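PDB 6B7K: endo-alpha-(1->5)-L-arabinanase from Bacillus licheniformis, which probably cleaves internal alpha-(1->5)-arabinofuranosidic linkages of arabinan, as a calcium-binding glycoside hydrolase of family 43. Local coordinates for residues 21-26 with 260-265. Numbering follows the deposited sequence.
Sequences IHDPSI and PGHQDV. With CA (calcium ion), chain F.
Asp-23 lies across one face of the His-262 imidazole, a compact example of how a five-bladed beta-propeller brings a predicted catalytic base and a predicted substrate-recognition residue together near its axis. CB of Asp-23 stands over the middle of the ring, 3.5 Å from the centroid of His-262 and only 10° off the normal, a CH-pi contact. The carboxylate plane is turned 55° from the ring, and OD1 of Asp-23 leans over CD2 of His-262 at 3.1 Å. With CG of His-262 anti to its backbone N (chi1 -156°), the ring is carried against the backbone and CB of Asp-23. Asp-23 is also held through OD2 by Thr-38. An alanine in place of His-262 would probably open a gap beside CB and OD1 of Asp-23, leaving the Thr-38 bond to hold the carboxylate with less packing on that side. A second calcium ion lies about 3 Å from the His-262 side chain (nearest atoms). Next along, CD of Pro-24 rests 3.3 Å from the carbonyl O of His-262. The far end of the contact is polar: OG of Ser-25 donates to OD2 of Asp-264 at 2.7 Å, reaching its anti side, somewhat out of the carboxylate plane. That same carboxylate grips a calcium ion with both oxygens, OD2 of Asp-264 at 2.5 Å; Asp-84, Asp-142 and a water bound to the carbonyl of Val-265 join the site. Both strands are innermost in their blades: 25-29 pairs with 32-38, and 257-266 with 270-277, while strand 191-199 of the adjoining blade packs against His-262 and Asp-264.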
# COMPACT_ATOMS: atom_id res chain seq x y z
N ILE A 21 -7.63 -1.07 -11.56
CA ILE A 21 -7.31 -0.82 -10.16
C ILE A 21 -6.19 0.21 -10.11
O ILE A 21 -5.49 0.44 -11.10
CB ILE A 21 -6.90 -2.12 -9.43
CG1 ILE A 21 -7.13 -1.98 -7.93
CG2 ILE A 21 -5.45 -2.47 -9.73
CD1 ILE A 21 -8.55 -1.65 -7.56
N HIS A 22 -6.05 0.85 -8.96
CA HIS A 22 -4.92 1.74 -8.70
C HIS A 22 -4.64 1.73 -7.21
O HIS A 22 -5.56 1.89 -6.41
CB HIS A 22 -5.22 3.16 -9.19
CG HIS A 22 -3.98 3.95 -9.50
ND1 HIS A 22 -3.44 4.86 -8.62
CD2 HIS A 22 -3.18 3.96 -10.59
CE1 HIS A 22 -2.36 5.41 -9.16
NE2 HIS A 22 -2.18 4.88 -10.35
N ASP A 23 -3.37 1.53 -6.85
CA ASP A 23 -2.93 1.39 -5.47
C ASP A 23 -3.66 0.22 -4.80
O ASP A 23 -4.40 0.43 -3.83
CB ASP A 23 -3.17 2.69 -4.70
CG ASP A 23 -2.62 3.90 -5.43
OD1 ASP A 23 -1.44 3.88 -5.84
OD2 ASP A 23 -3.38 4.88 -5.60
N PRO A 24 -3.46 -1.01 -5.26
CA PRO A 24 -4.23 -2.14 -4.74
C PRO A 24 -3.65 -2.74 -3.46
O PRO A 24 -2.47 -2.60 -3.15
CB PRO A 24 -4.16 -3.15 -5.89
CG PRO A 24 -2.81 -2.93 -6.45
CD PRO A 24 -2.54 -1.44 -6.33
N SER A 25 -4.53 -3.43 -2.74
CA SER A 25 -4.16 -4.24 -1.58
C SER A 25 -5.05 -5.47 -1.58
O SER A 25 -6.28 -5.34 -1.54
CB SER A 25 -4.31 -3.45 -0.27
OG SER A 25 -3.87 -4.21 0.84
N ILE A 26 -4.44 -6.65 -1.61
CA ILE A 26 -5.17 -7.90 -1.80
C ILE A 26 -5.50 -8.52 -0.45
O ILE A 26 -4.73 -8.41 0.52
CB ILE A 26 -4.38 -8.88 -2.69
CG1 ILE A 26 -5.24 -10.09 -3.06
CG2 ILE A 26 -3.11 -9.33 -2.00
CD1 ILE A 26 -6.49 -9.76 -3.84
N PRO A 260 5.18 -0.29 -13.05
CA PRO A 260 4.51 -1.02 -11.97
C PRO A 260 4.78 -0.35 -10.63
O PRO A 260 5.84 0.24 -10.40
CB PRO A 260 5.14 -2.41 -12.03
CG PRO A 260 5.90 -2.46 -13.33
CD PRO A 260 6.32 -1.05 -13.59
N GLY A 261 3.81 -0.46 -9.72
CA GLY A 261 4.01 0.13 -8.41
C GLY A 261 2.82 -0.05 -7.51
O GLY A 261 1.90 -0.82 -7.80
N HIS A 262 2.84 0.72 -6.42
CA HIS A 262 2.00 0.54 -5.24
C HIS A 262 1.65 -0.92 -5.01
O HIS A 262 0.48 -1.32 -5.13
CB HIS A 262 0.73 1.38 -5.32
CG HIS A 262 0.14 1.69 -3.98
ND1 HIS A 262 -0.38 0.72 -3.16
CD2 HIS A 262 0.03 2.86 -3.31
CE1 HIS A 262 -0.81 1.27 -2.04
NE2 HIS A 262 -0.57 2.57 -2.10
N GLN A 263 2.66 -1.71 -4.69
CA GLN A 263 2.50 -3.14 -4.51
C GLN A 263 2.03 -3.46 -3.09
O GLN A 263 1.97 -2.59 -2.21
CB GLN A 263 3.82 -3.86 -4.79
CG GLN A 263 4.84 -3.74 -3.67
CD GLN A 263 5.21 -2.30 -3.36
OE1 GLN A 263 5.41 -1.49 -4.26
NE2 GLN A 263 5.29 -1.98 -2.08
N ASP A 264 1.69 -4.73 -2.88
CA ASP A 264 1.40 -5.25 -1.56
C ASP A 264 1.55 -6.76 -1.63
O ASP A 264 1.36 -7.37 -2.69
CB ASP A 264 -0.00 -4.86 -1.08
CG ASP A 264 -0.12 -4.88 0.44
OD1 ASP A 264 0.82 -5.36 1.11
OD2 ASP A 264 -1.15 -4.40 0.96
N VAL A 265 1.91 -7.36 -0.50
CA VAL A 265 2.16 -8.80 -0.42
C VAL A 265 1.15 -9.43 0.53
O VAL A 265 0.77 -8.83 1.55
CB VAL A 265 3.61 -9.10 0.04
CG1 VAL A 265 4.60 -8.66 -1.02
CG2 VAL A 265 3.90 -8.41 1.37
CA CA F . -0.57 -4.73 3.38
O HOH W 1 0.13 -7.25 3.47